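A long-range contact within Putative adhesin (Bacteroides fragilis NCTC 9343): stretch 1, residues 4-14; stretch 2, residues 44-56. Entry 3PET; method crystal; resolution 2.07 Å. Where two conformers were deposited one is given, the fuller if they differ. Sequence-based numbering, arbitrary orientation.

Stretch 1, residues 4-14: GIQPSKKLITR
Stretch 2 (44-56) LQIYGPDNIVALI

Residues 11-14 and 44-47 run as antiparallel strands, their axes 4.6 Å apart at closest approach and their directions 169° apart, and the contact buries 914 Å² in total. Arg-14, Ile-12 and Asp-50 contribute most to it. Arg-14 (phi/psi -103/127°) pairs with Ile-46 in a hydrogen-bonded bridge, CA to CA 5.2 Å: Arg-14 N donates to Ile-46 O at 2.8 Å, and Ile-46 N returns the bond to Arg-14 O at 2.9 Å. Its side chain is extended, with chi1 to chi3 all t, so that it runs along stretch 2, with Arg-14 CB 3.8 Å from Val-53 CG1 and Arg-14 NH1 4.2 Å from Ala-54 CA; the residue remains exposed overall.

Two residues back, Ile-12 (-126/163°) makes the equivalent pair with Gly-48, Ile-12 N to Gly-48 O and Gly-48 N to Ile-12 O both 3.0 Å. Gly-48 has phi 156° and psi close to 180°, where a CB would be jammed against the preceding carbonyl and would meet Pro-49 CD, so glycine fits this corner of the chain. Ile-12 has chi1 p (67°) and chi2 near 140°; its CD1 lies 4.0 Å from Val-53 CG1 and its CG1 3.7 Å from Asp-50 CB. As alternate residues of the strand, Ile-12 and Arg-14 put their side chains on the same face as Ile-46.

On the other face, Leu-11 pairs with Pro-49 and Thr-13 with Tyr-47, without hydrogen bonds, at CA-CA distances of 4.4 and 4.3 Å. Tyr-47 (chi1 t, chi2 85°) sets its ring beside Thr-13, its bridge partner, and Leu-11: Leu-11 CB (chi1 m, chi2 t) is 4.0 Å from Tyr-47 CZ, and Thr-13 OG1 (chi1 m) approaches the ring edge, 3.3 Å from Tyr-47 CD1.

Beyond the strands, Pro-49 (-60/137°) is the N-cap residue of a helix starting at Asp-50. Asp-50 (-57/-35°, chi1 p, chi2 -1°) joins the loop through backbone and side chain: its N donates to Lys-10 O at 3.0 Å, and its OD1 accepts a very short 2.4 Å hydrogen bond from Ser-8 OG (chi1 p). Asn-51 (chi1 p, chi2 -19°) uses both ends of its amide, ND2 donating to Gln-6 O at 2.7 Å and OD1 accepting from Ser-8 N at 2.9 Å, thereby satisfying loop backbone groups.

Apolar contacts complete the loop packing. Pro-49 and Ile-52 are buried, and their apolar side chains suit a site lined by Pro-7 and Ile-5: Pro-7 CB lies 3.8 Å from both Pro-49 CG and Ile-52 CG1, and Ile-5 (chi1 m, chi2 t) places CG2 3.9 Å from Ile-52 CD1 and CD1 4.0 Å from Leu-55 CD2.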

# COMPACT_ATOMS: atom_id res chain seq x y z
N GLY A 4 -20.71 15.53 -10.09
CA GLY A 4 -19.96 16.78 -10.06
C GLY A 4 -19.78 17.47 -11.40
O GLY A 4 -20.70 17.48 -12.23
N ILE A 5 -18.60 18.09 -11.61
CA ILE A 5 -18.24 18.83 -12.83
C ILE A 5 -18.15 17.85 -14.00
O ILE A 5 -17.48 16.82 -13.91
CB ILE A 5 -16.92 19.67 -12.66
CG1 ILE A 5 -17.11 20.78 -11.58
CG2 ILE A 5 -16.44 20.28 -14.02
CD1 ILE A 5 -15.83 21.52 -11.14
N GLN A 6 -18.85 18.19 -15.10
CA GLN A 6 -18.81 17.39 -16.31
C GLN A 6 -17.64 17.87 -17.17
O GLN A 6 -17.63 19.04 -17.55
CB GLN A 6 -20.15 17.43 -17.07
CG GLN A 6 -20.96 16.12 -17.03
CD GLN A 6 -20.28 14.94 -17.70
OE1 GLN A 6 -19.49 14.22 -17.09
NE2 GLN A 6 -20.58 14.68 -18.96
N PRO A 7 -16.62 17.02 -17.46
CA PRO A 7 -15.50 17.47 -18.31
C PRO A 7 -16.01 17.92 -19.68
O PRO A 7 -16.88 17.26 -20.27
CB PRO A 7 -14.60 16.24 -18.41
CG PRO A 7 -15.47 15.08 -18.06
CD PRO A 7 -16.45 15.60 -17.08
N SER A 8 -15.51 19.06 -20.16
CA SER A 8 -15.91 19.59 -21.45
C SER A 8 -15.27 18.79 -22.59
O SER A 8 -14.31 18.05 -22.38
CB SER A 8 -15.55 21.07 -21.57
OG SER A 8 -14.19 21.21 -21.95
N LYS A 9 -15.81 18.95 -23.81
CA LYS A 9 -15.30 18.30 -25.02
C LYS A 9 -14.12 19.09 -25.61
O LYS A 9 -13.42 18.55 -26.47
CB LYS A 9 -16.44 18.14 -26.05
CG LYS A 9 -16.31 16.90 -26.92
CD LYS A 9 -16.91 17.11 -28.31
CE LYS A 9 -16.54 16.00 -29.26
NZ LYS A 9 -17.16 16.19 -30.60
N LYS A 10 -13.89 20.35 -25.15
CA LYS A 10 -12.78 21.18 -25.64
C LYS A 10 -11.47 20.79 -24.91
O LYS A 10 -11.23 21.18 -23.76
CB LYS A 10 -13.06 22.68 -25.51
CG LYS A 10 -11.97 23.56 -26.12
CD LYS A 10 -12.51 24.79 -26.81
N LEU A 11 -10.64 20.01 -25.60
CA LEU A 11 -9.36 19.56 -25.07
C LEU A 11 -8.32 20.61 -25.39
O LEU A 11 -8.16 21.01 -26.54
CB LEU A 11 -8.97 18.18 -25.62
CG LEU A 11 -10.04 17.08 -25.45
CD1 LEU A 11 -9.56 15.79 -26.04
CD2 LEU A 11 -10.40 16.86 -23.97
N ILE A 12 -7.66 21.11 -24.34
CA ILE A 12 -6.67 22.17 -24.45
C ILE A 12 -5.35 21.78 -23.83
O ILE A 12 -5.27 20.85 -23.02
CB ILE A 12 -7.19 23.48 -23.77
CG1 ILE A 12 -7.32 23.32 -22.24
CG2 ILE A 12 -8.49 24.03 -24.41
CD1 ILE A 12 -6.90 24.49 -21.42
N THR A 13 -4.32 22.54 -24.20
CA THR A 13 -3.03 22.54 -23.54
C THR A 13 -2.86 23.93 -22.97
O THR A 13 -2.90 24.93 -23.70
CB THR A 13 -1.85 22.14 -24.44
OG1 THR A 13 -2.02 20.80 -24.89
CG2 THR A 13 -0.53 22.24 -23.71
N ARG A 14 -2.69 23.99 -21.66
CA ARG A 14 -2.42 25.26 -21.01
C ARG A 14 -0.93 25.30 -20.70
O ARG A 14 -0.38 24.35 -20.13
CB ARG A 14 -3.29 25.45 -19.76
CG ARG A 14 -3.13 26.80 -19.10
CD ARG A 14 -4.31 27.07 -18.20
NE ARG A 14 -4.09 28.23 -17.33
CZ ARG A 14 -4.98 28.67 -16.44
NH1 ARG A 14 -6.15 28.07 -16.31
NH2 ARG A 14 -4.70 29.72 -15.68
N LEU A 44 5.94 24.13 -18.11
CA LEU A 44 4.86 23.36 -17.55
C LEU A 44 3.69 23.44 -18.49
O LEU A 44 3.23 24.55 -18.81
CB LEU A 44 4.45 23.84 -16.14
CG LEU A 44 3.19 23.17 -15.55
CD1 LEU A 44 3.42 21.68 -15.23
CD2 LEU A 44 2.69 23.92 -14.35
N GLN A 45 3.22 22.26 -18.94
CA GLN A 45 2.03 22.17 -19.78
C GLN A 45 1.07 21.20 -19.18
O GLN A 45 1.47 20.13 -18.72
CB GLN A 45 2.34 21.77 -21.23
CG GLN A 45 3.35 22.68 -21.89
CD GLN A 45 3.50 22.45 -23.36
OE1 GLN A 45 3.31 21.33 -23.88
NE2 GLN A 45 3.88 23.50 -24.05
N ILE A 46 -0.21 21.57 -19.20
CA ILE A 46 -1.27 20.70 -18.70
C ILE A 46 -2.28 20.53 -19.82
O ILE A 46 -2.81 21.51 -20.36
CB ILE A 46 -1.89 21.16 -17.36
CG1 ILE A 46 -0.78 21.27 -16.26
CG2 ILE A 46 -2.99 20.15 -16.91
CD1 ILE A 46 -1.15 21.92 -14.92
N TYR A 47 -2.50 19.27 -20.20
CA TYR A 47 -3.43 18.87 -21.25
C TYR A 47 -4.66 18.20 -20.66
O TYR A 47 -4.54 17.37 -19.77
CB TYR A 47 -2.73 17.91 -22.23
CG TYR A 47 -3.65 17.36 -23.30
CD1 TYR A 47 -3.89 18.07 -24.48
CD2 TYR A 47 -4.31 16.14 -23.13
CE1 TYR A 47 -4.76 17.59 -25.46
CE2 TYR A 47 -5.19 15.65 -24.11
CZ TYR A 47 -5.40 16.38 -25.28
OH TYR A 47 -6.24 15.93 -26.28
N GLY A 48 -5.82 18.51 -21.21
CA GLY A 48 -7.05 17.86 -20.79
C GLY A 48 -8.24 18.73 -21.10
O GLY A 48 -8.08 19.78 -21.74
N PRO A 49 -9.44 18.32 -20.64
CA PRO A 49 -10.63 19.17 -20.84
C PRO A 49 -10.40 20.52 -20.16
O PRO A 49 -9.85 20.54 -19.05
CB PRO A 49 -11.76 18.37 -20.17
CG PRO A 49 -11.24 16.99 -20.04
CD PRO A 49 -9.77 17.11 -19.86
N ASP A 50 -10.76 21.63 -20.82
CA ASP A 50 -10.44 22.97 -20.31
C ASP A 50 -10.99 23.27 -18.91
O ASP A 50 -10.29 23.93 -18.16
CB ASP A 50 -10.85 24.10 -21.29
CG ASP A 50 -12.31 24.16 -21.72
OD1 ASP A 50 -13.09 23.29 -21.29
OD2 ASP A 50 -12.66 25.07 -22.51
N ASN A 51 -12.18 22.76 -18.55
CA ASN A 51 -12.75 23.02 -17.22
C ASN A 51 -12.12 22.14 -16.12
O ASN A 51 -12.31 22.41 -14.92
CB ASN A 51 -14.28 22.85 -17.24
CG ASN A 51 -14.76 21.48 -17.65
OD1 ASN A 51 -14.03 20.69 -18.26
ND2 ASN A 51 -16.01 21.18 -17.33
N ILE A 52 -11.37 21.09 -16.51
CA ILE A 52 -10.67 20.21 -15.57
C ILE A 52 -9.24 20.78 -15.38
O ILE A 52 -8.77 20.88 -14.24
CB ILE A 52 -10.70 18.73 -16.03
CG1 ILE A 52 -12.14 18.24 -16.38
CG2 ILE A 52 -10.00 17.81 -15.02
CD1 ILE A 52 -13.27 18.48 -15.29
N VAL A 53 -8.62 21.23 -16.48
CA VAL A 53 -7.29 21.87 -16.45
C VAL A 53 -7.36 23.10 -15.53
O VAL A 53 -6.44 23.32 -14.73
CB VAL A 53 -6.83 22.26 -17.89
CG1 VAL A 53 -5.60 23.17 -17.86
CG2 VAL A 53 -6.55 21.01 -18.72
N ALA A 54 -8.48 23.84 -15.59
CA ALA A 54 -8.72 25.06 -14.81
C ALA A 54 -8.74 24.80 -13.30
O ALA A 54 -8.55 25.74 -12.54
CB ALA A 54 -10.04 25.71 -15.24
N LEU A 55 -8.92 23.52 -12.86
CA LEU A 55 -8.96 23.16 -11.44
C LEU A 55 -7.55 23.06 -10.81
O LEU A 55 -7.44 22.97 -9.59
CB LEU A 55 -9.69 21.82 -11.23
CG LEU A 55 -11.15 21.71 -11.68
CD1 LEU A 55 -11.67 20.32 -11.40
CD2 LEU A 55 -12.05 22.73 -10.98
N ILE A 56 -6.50 23.07 -11.62
CA ILE A 56 -5.14 22.92 -11.10
C ILE A 56 -4.51 24.28 -10.77
O ILE A 56 -4.41 25.15 -11.62
CB ILE A 56 -4.25 22.10 -12.08
CG1 ILE A 56 -4.90 20.68 -12.33
CG2 ILE A 56 -2.79 22.00 -11.52
CD1 ILE A 56 -4.20 19.80 -13.29